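Uncharacterized protein 14 (PDB 2H36) is of unknown function but, as a member of the DUF1374 family related to the viral anti-CRISPR protein AcrID1, may counter a host CRISPR system. Local coordinates at residues K43-V48 / Y100-Q105; I73-Y78 / M85-F90. One frame throughout, in Å; residues are numbered along the deposited sequence.

Contact 1: K43-V48 / Y100-Q105; sequences KDPLKV and YIYEVQ
The pyrrolidine ring of P45 lies over one face of the Y102 phenol. P45 CB stands 3.6 Å from the centroid of the Y102 ring and 7° off its normal, which meets the criterion for a CH-pi contact. From that central position the proline reaches outward over the hydroxyl end, P45 CG coming within 3.5 Å of Y102 CZ, while CD lies nearest CE2. The Y100 ring is met differently: K47 CG and P45 CG both approach it obliquely. K47 runs alongside Y100 and points the same way, with CE 3.6 Å from Y100 OH. With CG anti to its own backbone N, beside the carbonyl carbon, K47 brings that atom within 3.7 Å of Y100 CE2. P45 CB also packs on Y100 CB at 3.9 Å, which places the proline in contact with both tyrosines.

Two backbone bonds join L46 and I101, an antiparallel hydrogen-bonded pair. The bond from L46 N to I101 O measures 2.9 Å and arrives in the carbonyl plane on a lone pair. Its return, from I101 N to L46 O, is longer at 3.3 Å, and the donor stands 53° above the carbonyl plane. The short strand segments run antiparallel with axes 142° apart. The L46 and I101 side chains share the face of the sheet away from K47 and Y100, where L23 of helix 19-30 packs on L46 and F42 on I101.

Just before P45 the chain turns a corner at K43 and D44, and Y102 bonds through its backbone to F42. Within strand 98-109, Y102 and E103 both face T91 of strand 85-94, a classic beta bulge. The arrangement belongs to an antiparallel sheet in which strands 37-42 and 45-49, separated by the corner, both pair with the bulged strand 98-109.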
ATOM      1  N   LYS A  43      -9.988   8.874  -7.129  1.00 28.19           N
ATOM      2  CA  LYS A  43     -11.082   9.003  -8.107  1.00 28.59           C
ATOM      3  C   LYS A  43     -10.972   7.682  -8.874  1.00 28.93           C
ATOM      4  O   LYS A  43     -11.851   6.816  -8.794  1.00 28.71           O
ATOM      5  CB  LYS A  43     -10.865  10.261  -8.964  0.60 28.53           C
ATOM      6  CG  LYS A  43     -12.008  10.633  -9.915  0.60 28.64           C
ATOM      7  CD  LYS A  43     -11.684  11.898 -10.736  0.60 28.53           C
ATOM      8  CE  LYS A  43     -11.815  13.188  -9.908  0.60 28.31           C
ATOM      9  NZ  LYS A  43     -11.308  14.401 -10.628  0.60 27.77           N
ATOM     10  N   ASP A  44      -9.792   7.517  -9.512  1.00 29.25           N
ATOM     11  CA  ASP A  44      -9.505   6.322 -10.288  1.00 29.51           C
ATOM     12  C   ASP A  44      -8.712   5.544  -9.244  1.00 29.54           C
ATOM     13  O   ASP A  44      -7.833   6.121  -8.590  1.00 29.61           O
ATOM     14  CB  ASP A  44      -8.741   6.630 -11.575  1.00 29.42           C
ATOM     15  CG  ASP A  44      -9.394   7.738 -12.380  1.00 29.87           C
ATOM     16  OD1 ASP A  44     -10.573   7.577 -12.780  1.00 29.91           O
ATOM     17  OD2 ASP A  44      -8.724   8.773 -12.606  1.00 30.59           O
ATOM     18  N   PRO A  45      -9.016   4.239  -9.078  1.00 29.52           N
ATOM     19  CA  PRO A  45      -8.337   3.452  -8.049  1.00 29.56           C
ATOM     20  C   PRO A  45      -6.898   3.122  -8.439  1.00 29.59           C
ATOM     21  O   PRO A  45      -6.589   3.009  -9.622  1.00 29.56           O
ATOM     22  CB  PRO A  45      -9.188   2.186  -7.953  1.00 29.32           C
ATOM     23  CG  PRO A  45      -9.791   2.053  -9.295  1.00 29.56           C
ATOM     24  CD  PRO A  45     -10.071   3.457  -9.745  1.00 29.57           C
ATOM     25  N   LEU A  46      -6.027   2.996  -7.442  1.00 29.82           N
ATOM     26  CA  LEU A  46      -4.628   2.727  -7.683  1.00 30.01           C
ATOM     27  C   LEU A  46      -4.427   1.241  -7.837  1.00 30.18           C
ATOM     28  O   LEU A  46      -4.453   0.515  -6.847  1.00 30.37           O
ATOM     29  CB  LEU A  46      -3.793   3.227  -6.521  1.00 30.05           C
ATOM     30  CG  LEU A  46      -2.301   3.176  -6.816  1.00 30.72           C
ATOM     31  CD1 LEU A  46      -1.879   4.484  -7.442  1.00 31.66           C
ATOM     32  CD2 LEU A  46      -1.518   2.925  -5.551  1.00 31.84           C
ATOM     33  N   LYS A  47      -4.240   0.804  -9.085  1.00 30.39           N
ATOM     34  CA  LYS A  47      -4.056  -0.614  -9.456  1.00 30.53           C
ATOM     35  C   LYS A  47      -2.771  -1.143  -8.823  1.00 30.35           C
ATOM     36  O   LYS A  47      -1.816  -0.401  -8.629  1.00 30.77           O
ATOM     37  CB  LYS A  47      -4.035  -0.742 -10.977  1.00 30.69           C
ATOM     38  CG  LYS A  47      -4.156  -2.145 -11.533  1.00 31.57           C
ATOM     39  CD  LYS A  47      -3.877  -2.087 -13.031  1.00 33.88           C
ATOM     40  CE  LYS A  47      -4.328  -3.347 -13.746  1.00 35.08           C
ATOM     41  NZ  LYS A  47      -4.631  -3.101 -15.194  1.00 35.35           N
ATOM     42  N   VAL A  48      -2.833  -2.424  -8.391  1.00 30.01           N
ATOM     43  CA  VAL A  48      -1.683  -2.982  -7.708  1.00 29.73           C
ATOM     44  C   VAL A  48      -1.792  -4.497  -7.685  1.00 29.38           C
ATOM     45  O   VAL A  48      -2.880  -5.044  -7.706  1.00 28.85           O
ATOM     46  CB  VAL A  48      -1.729  -2.321  -6.283  1.00 29.95           C
ATOM     47  CG1 VAL A  48      -1.968  -3.327  -5.142  1.00 30.55           C
ATOM     48  CG2 VAL A  48      -0.497  -1.483  -6.048  1.00 29.84           C
ATOM     49  N   TYR A 100      -7.476  -3.008  -6.617  1.00 25.70           N
ATOM     50  CA  TYR A 100      -7.829  -1.653  -7.019  1.00 25.54           C
ATOM     51  C   TYR A 100      -8.211  -0.875  -5.785  1.00 25.82           C
ATOM     52  O   TYR A 100      -9.361  -0.955  -5.337  1.00 25.89           O
ATOM     53  CB  TYR A 100      -8.988  -1.660  -8.023  1.00 25.11           C
ATOM     54  CG  TYR A 100      -8.651  -2.345  -9.331  1.00 24.73           C
ATOM     55  CD1 TYR A 100      -8.834  -3.720  -9.481  1.00 23.83           C
ATOM     56  CD2 TYR A 100      -8.133  -1.626 -10.411  1.00 24.88           C
ATOM     57  CE1 TYR A 100      -8.518  -4.364 -10.665  1.00 24.24           C
ATOM     58  CE2 TYR A 100      -7.808  -2.268 -11.615  1.00 25.35           C
ATOM     59  CZ  TYR A 100      -8.005  -3.644 -11.731  1.00 24.84           C
ATOM     60  OH  TYR A 100      -7.699  -4.311 -12.898  1.00 24.17           O
ATOM     61  N   ILE A 101      -7.232  -0.145  -5.236  1.00 25.83           N
ATOM     62  CA  ILE A 101      -7.411   0.664  -4.029  1.00 25.70           C
ATOM     63  C   ILE A 101      -8.187   1.933  -4.329  1.00 26.06           C
ATOM     64  O   ILE A 101      -7.775   2.747  -5.160  1.00 25.88           O
ATOM     65  CB  ILE A 101      -6.051   1.074  -3.422  1.00 25.72           C
ATOM     66  CG1 ILE A 101      -5.234  -0.170  -3.067  1.00 25.41           C
ATOM     67  CG2 ILE A 101      -6.246   1.994  -2.201  1.00 24.59           C
ATOM     68  CD1 ILE A 101      -3.744   0.079  -2.975  1.00 25.02           C
ATOM     69  N   TYR A 102      -9.304   2.108  -3.636  1.00 26.54           N
ATOM     70  CA  TYR A 102     -10.059   3.345  -3.731  1.00 27.32           C
ATOM     71  C   TYR A 102      -9.732   4.314  -2.596  1.00 28.57           C
ATOM     72  O   TYR A 102      -9.910   5.524  -2.744  1.00 28.88           O
ATOM     73  CB  TYR A 102     -11.545   3.060  -3.786  1.00 26.47           C
ATOM     74  CG  TYR A 102     -11.990   2.520  -5.116  1.00 26.28           C
ATOM     75  CD1 TYR A 102     -11.904   1.148  -5.409  1.00 25.38           C
ATOM     76  CD2 TYR A 102     -12.503   3.373  -6.093  1.00 25.63           C
ATOM     77  CE1 TYR A 102     -12.315   0.646  -6.645  1.00 24.42           C
ATOM     78  CE2 TYR A 102     -12.918   2.882  -7.327  1.00 25.29           C
ATOM     79  CZ  TYR A 102     -12.824   1.520  -7.596  1.00 25.28           C
ATOM     80  OH  TYR A 102     -13.245   1.048  -8.818  1.00 25.76           O
ATOM     81  N   GLU A 103      -9.219   3.794  -1.484  1.00 29.85           N
ATOM     82  CA  GLU A 103      -8.976   4.628  -0.316  1.00 31.63           C
ATOM     83  C   GLU A 103      -8.044   4.163   0.810  1.00 31.55           C
ATOM     84  O   GLU A 103      -8.189   3.056   1.343  1.00 31.92           O
ATOM     85  CB  GLU A 103     -10.289   4.813   0.463  1.00 31.25           C
ATOM     86  CG  GLU A 103     -10.188   5.777   1.635  1.00 33.34           C
ATOM     87  CD  GLU A 103     -11.543   6.138   2.237  1.00 34.15           C
ATOM     88  OE1 GLU A 103     -12.564   6.174   1.498  1.00 37.02           O
ATOM     89  OE2 GLU A 103     -11.578   6.413   3.463  1.00 37.98           O
ATOM     90  N   VAL A 104      -7.073   5.007   1.145  1.00 31.67           N
ATOM     91  CA  VAL A 104      -6.140   4.667   2.211  1.00 32.01           C
ATOM     92  C   VAL A 104      -6.285   5.672   3.344  1.00 32.31           C
ATOM     93  O   VAL A 104      -6.442   6.883   3.121  1.00 33.00           O
ATOM     94  CB  VAL A 104      -4.655   4.656   1.771  1.00 32.18           C
ATOM     95  CG1 VAL A 104      -3.790   4.004   2.862  1.00 32.17           C
ATOM     96  CG2 VAL A 104      -4.468   3.929   0.451  1.00 31.73           C
ATOM     97  N   GLN A 105      -6.205   5.160   4.563  1.00 31.74           N
ATOM     98  CA  GLN A 105      -6.404   5.951   5.737  1.00 30.99           C
ATOM     99  C   GLN A 105      -5.409   5.471   6.768  1.00 30.66           C
ATOM    100  O   GLN A 105      -5.113   4.273   6.841  1.00 30.71           O
ATOM    101  CB  GLN A 105      -7.799   5.682   6.224  1.00 31.14           C
ATOM    102  CG  GLN A 105      -8.386   6.727   7.105  1.00 32.34           C
ATOM    103  CD  GLN A 105      -9.879   6.640   7.069  1.00 34.38           C
ATOM    104  OE1 GLN A 105     -10.442   5.557   6.853  1.00 34.66           O
ATOM    105  NE2 GLN A 105     -10.544   7.775   7.257  1.00 35.75           N
TER

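Contact 2: I73-Y78 / M85-F90; sequences IDQYTY and MYKLEF
D74 with F90, Y76 with L88 and Y78 with Y86 are successive antiparallel hydrogen-bonded pairs, each closed by two backbone bonds, and the strand axes run 156° apart. This regular ladder identifies a beta hairpin made by strands 71-79 and 85-94. The bond from Y76 N to L88 O is 2.7 Å long, and the non-hydrogen-bonded pairs Q75-E89 and T77-K87 fill the intervals.

One face carries D74, Y76, Y78, Y86, L88 and F90. Y78 CB packs on Y86 CB at 3.8 Å, and the Y78 side chain crosses L88 obliquely, with L88 CB near the plane of the Y78 ring, at its edge, 4.0 Å from Y78 CE1. The hydroxyl of Y78 is bonded to the backbone O of L57. Earlier in the same strand, Y76 OH donates to D74 OD2 on the syn side of the carboxylate, 35° out of its plane; a second hydroxyl, that of Y53, also bonds to OD2. Two hydroxyl partners on OD2 are consistent with an ionised D74. The aromatic layer continues with F31 stacked on Y86 and Y60 edge-to-face on Y76.

The face of Q75, T77, K87 and E89 is largely polar. K87 bends at its second torsion, which brings CD within 3.5 Å of Q75 OE1, and K87 NZ donates to T77 OG1 at 2.7 Å. From beside this face I73 CG2 packs against E89 CD at 3.6 Å. The Q75 and E89 side chains cross, their amide and carboxylate planes turned only 24° from each other, and Q75 NE2 donates over 3.0 Å to the anti lone pair of E89 OE1.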
ATOM      1  N   ILE A  73     -12.773  -3.621   3.111  1.00 23.56           N
ATOM      2  CA  ILE A  73     -12.171  -2.580   3.949  1.00 23.47           C
ATOM      3  C   ILE A  73     -11.184  -3.451   4.724  1.00 24.05           C
ATOM      4  O   ILE A  73     -11.565  -4.432   5.363  1.00 24.45           O
ATOM      5  CB  ILE A  73     -13.185  -1.759   4.807  1.00 22.93           C
ATOM      6  CG1 ILE A  73     -14.023  -0.869   3.898  1.00 20.39           C
ATOM      7  CG2 ILE A  73     -12.455  -0.923   5.857  1.00 22.35           C
ATOM      8  CD1 ILE A  73     -15.421  -0.724   4.340  1.00 18.77           C
ATOM      9  N   ASP A  74      -9.888  -3.134   4.534  1.00 24.64           N
ATOM     10  CA  ASP A  74      -8.880  -3.977   5.134  1.00 25.64           C
ATOM     11  C   ASP A  74      -8.112  -3.162   6.157  1.00 25.99           C
ATOM     12  O   ASP A  74      -7.557  -2.100   5.842  1.00 26.58           O
ATOM     13  CB  ASP A  74      -8.055  -4.452   3.945  1.00 26.24           C
ATOM     14  CG  ASP A  74      -7.229  -5.670   4.256  1.00 28.01           C
ATOM     15  OD1 ASP A  74      -7.496  -6.298   5.310  1.00 30.68           O
ATOM     16  OD2 ASP A  74      -6.325  -5.996   3.440  1.00 27.37           O
ATOM     17  N   GLN A  75      -8.068  -3.650   7.386  1.00 26.01           N
ATOM     18  CA  GLN A  75      -7.385  -2.905   8.429  1.00 26.22           C
ATOM     19  C   GLN A  75      -6.121  -3.595   8.973  1.00 26.18           C
ATOM     20  O   GLN A  75      -6.104  -4.805   9.208  1.00 25.89           O
ATOM     21  CB  GLN A  75      -8.371  -2.598   9.542  1.00 26.25           C
ATOM     22  CG  GLN A  75      -7.852  -1.628  10.560  1.00 27.16           C
ATOM     23  CD  GLN A  75      -8.951  -1.124  11.460  1.00 27.79           C
ATOM     24  OE1 GLN A  75      -8.930  -1.358  12.671  1.00 27.99           O
ATOM     25  NE2 GLN A  75      -9.932  -0.433  10.873  1.00 27.19           N
ATOM     26  N   TYR A  76      -5.070  -2.805   9.174  1.00 26.40           N
ATOM     27  CA  TYR A  76      -3.780  -3.309   9.653  1.00 26.70           C
ATOM     28  C   TYR A  76      -3.296  -2.601  10.915  1.00 26.71           C
ATOM     29  O   TYR A  76      -3.477  -1.391  11.067  1.00 27.18           O
ATOM     30  CB  TYR A  76      -2.749  -3.225   8.535  1.00 26.78           C
ATOM     31  CG  TYR A  76      -3.103  -4.174   7.418  1.00 27.80           C
ATOM     32  CD1 TYR A  76      -3.987  -3.790   6.401  1.00 27.89           C
ATOM     33  CD2 TYR A  76      -2.603  -5.484   7.405  1.00 27.50           C
ATOM     34  CE1 TYR A  76      -4.342  -4.669   5.395  1.00 26.84           C
ATOM     35  CE2 TYR A  76      -2.954  -6.367   6.399  1.00 27.02           C
ATOM     36  CZ  TYR A  76      -3.826  -5.951   5.401  1.00 27.10           C
ATOM     37  OH  TYR A  76      -4.167  -6.819   4.397  1.00 28.16           O
ATOM     38  N   THR A  77      -2.697  -3.361  11.824  1.00 26.35           N
ATOM     39  CA  THR A  77      -2.282  -2.816  13.105  1.00 26.07           C
ATOM     40  C   THR A  77      -0.782  -2.929  13.265  1.00 26.49           C
ATOM     41  O   THR A  77      -0.190  -3.973  12.965  1.00 26.58           O
ATOM     42  CB  THR A  77      -2.982  -3.533  14.265  1.00 25.92           C
ATOM     43  OG1 THR A  77      -4.325  -3.054  14.363  1.00 25.35           O
ATOM     44  CG2 THR A  77      -2.261  -3.294  15.588  1.00 25.24           C
ATOM     45  N   TYR A  78      -0.178  -1.843  13.736  1.00 26.52           N
ATOM     46  CA  TYR A  78       1.248  -1.808  14.016  1.00 26.44           C
ATOM     47  C   TYR A  78       1.465  -1.380  15.464  1.00 26.93           C
ATOM     48  O   TYR A  78       1.349  -0.197  15.807  1.00 27.13           O
ATOM     49  CB  TYR A  78       1.952  -0.869  13.045  1.00 25.91           C
ATOM     50  CG  TYR A  78       1.741  -1.232  11.590  1.00 25.33           C
ATOM     51  CD1 TYR A  78       0.620  -0.775  10.885  1.00 24.10           C
ATOM     52  CD2 TYR A  78       2.666  -2.029  10.912  1.00 25.74           C
ATOM     53  CE1 TYR A  78       0.421  -1.101   9.548  1.00 23.22           C
ATOM     54  CE2 TYR A  78       2.478  -2.366   9.569  1.00 25.81           C
ATOM     55  CZ  TYR A  78       1.352  -1.896   8.898  1.00 25.00           C
ATOM     56  OH  TYR A  78       1.182  -2.230   7.579  1.00 24.81           O
ATOM     57  N   MET A  85      -0.969   1.931  19.168  1.00 30.50           N
ATOM     58  CA  MET A  85      -1.247   1.144  17.980  1.00 30.61           C
ATOM     59  C   MET A  85      -1.409   2.013  16.737  1.00 30.86           C
ATOM     60  O   MET A  85      -2.092   3.036  16.772  1.00 30.88           O
ATOM     61  CB  MET A  85      -2.580   0.437  18.142  1.00 30.69           C
ATOM     62  CG  MET A  85      -2.541  -0.886  18.843  1.00 30.18           C
ATOM     63  SD  MET A  85      -4.264  -1.373  18.998  1.00 30.49           S
ATOM     64  CE  MET A  85      -4.554  -1.138  20.759  1.00 30.49           C
ATOM     65  N   TYR A  86      -0.858   1.542  15.612  1.00 31.11           N
ATOM     66  CA  TYR A  86      -0.967   2.308  14.378  1.00 31.32           C
ATOM     67  C   TYR A  86      -1.928   1.546  13.479  1.00 31.35           C
ATOM     68  O   TYR A  86      -1.672   0.380  13.132  1.00 31.55           O
ATOM     69  CB  TYR A  86       0.356   2.523  13.637  1.00 31.53           C
ATOM     70  CG  TYR A  86       0.205   3.543  12.530  1.00 32.00           C
ATOM     71  CD1 TYR A  86      -0.558   3.262  11.391  1.00 32.43           C
ATOM     72  CD2 TYR A  86       0.794   4.800  12.633  1.00 31.92           C
ATOM     73  CE1 TYR A  86      -0.721   4.203  10.383  1.00 32.60           C
ATOM     74  CE2 TYR A  86       0.637   5.751  11.629  1.00 32.22           C
ATOM     75  CZ  TYR A  86      -0.122   5.443  10.508  1.00 32.25           C
ATOM     76  OH  TYR A  86      -0.281   6.372   9.512  1.00 32.61           O
ATOM     77  N   LYS A  87      -3.019   2.206  13.090  1.00 31.04           N
ATOM     78  CA  LYS A  87      -4.002   1.608  12.186  1.00 30.64           C
ATOM     79  C   LYS A  87      -3.964   2.135  10.763  1.00 30.53           C
ATOM     80  O   LYS A  87      -4.223   3.313  10.529  1.00 30.51           O
ATOM     81  CB  LYS A  87      -5.424   1.860  12.680  1.00 30.50           C
ATOM     82  CG  LYS A  87      -5.700   1.405  14.103  1.00 30.67           C
ATOM     83  CD  LYS A  87      -6.058  -0.051  14.140  1.00 30.71           C
ATOM     84  CE  LYS A  87      -6.066  -0.571  15.550  1.00 31.51           C
ATOM     85  NZ  LYS A  87      -6.508  -1.995  15.570  1.00 31.88           N
ATOM     86  N   LEU A  88      -3.629   1.255   9.823  1.00 30.49           N
ATOM     87  CA  LEU A  88      -3.612   1.587   8.400  1.00 30.51           C
ATOM     88  C   LEU A  88      -4.846   0.879   7.854  1.00 30.83           C
ATOM     89  O   LEU A  88      -5.126  -0.255   8.242  1.00 31.09           O
ATOM     90  CB  LEU A  88      -2.268   1.209   7.792  1.00 30.51           C
ATOM     91  CG  LEU A  88      -2.154   1.281   6.274  1.00 29.64           C
ATOM     92  CD1 LEU A  88      -2.194   2.734   5.831  1.00 30.45           C
ATOM     93  CD2 LEU A  88      -0.879   0.613   5.835  1.00 27.32           C
ATOM     94  N   GLU A  89      -5.562   1.527   6.939  1.00 31.09           N
ATOM     95  CA  GLU A  89      -6.782   0.927   6.385  1.00 31.25           C
ATOM     96  C   GLU A  89      -6.929   1.137   4.885  1.00 31.19           C
ATOM     97  O   GLU A  89      -6.928   2.280   4.419  1.00 31.59           O
ATOM     98  CB  GLU A  89      -7.986   1.510   7.104  1.00 31.11           C
ATOM     99  CG  GLU A  89      -9.319   1.030   6.589  1.00 32.70           C
ATOM    100  CD  GLU A  89     -10.476   1.624   7.387  1.00 34.52           C
ATOM    101  OE1 GLU A  89     -10.778   1.093   8.486  1.00 34.61           O
ATOM    102  OE2 GLU A  89     -11.074   2.625   6.916  1.00 34.60           O
ATOM    103  N   PHE A  90      -7.056   0.040   4.134  1.00 31.05           N
ATOM    104  CA  PHE A  90      -7.265   0.114   2.673  1.00 30.91           C
ATOM    105  C   PHE A  90      -8.635  -0.315   2.190  1.00 30.89           C
ATOM    106  O   PHE A  90      -9.050  -1.454   2.432  1.00 31.18           O
ATOM    107  CB  PHE A  90      -6.324  -0.822   1.927  1.00 30.72           C
ATOM    108  CG  PHE A  90      -4.866  -0.487   2.089  1.00 31.46           C
ATOM    109  CD1 PHE A  90      -4.128  -1.015   3.147  1.00 31.39           C
ATOM    110  CD2 PHE A  90      -4.217   0.322   1.166  1.00 31.18           C
ATOM    111  CE1 PHE A  90      -2.784  -0.723   3.290  1.00 30.76           C
ATOM    112  CE2 PHE A  90      -2.869   0.609   1.308  1.00 31.04           C
ATOM    113  CZ  PHE A  90      -2.153   0.087   2.371  1.00 30.64           C
TER

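From the N terminus, the chain passes helix 19-30 and strand 37-42 before reaching the corner at K43-D44 and the first half of contact 1. It then runs through helix 50-55 and strand 62-66 into the hairpin, where contact 2 closes a short loop between strands 71-79 and 85-94. Only after that does strand 98-109 return to complete contact 1, whose much longer loop therefore encloses contact 2 without crossing it. The two centres lie about 15 Å apart, yet they meet directly: Q105 O is 2.8 Å from E89 N, a probable hydrogen bond, and V104 packs on L88 and F90. Strands 85-94 and 98-109 thus join the hairpin to strands 37-42 and 45-49.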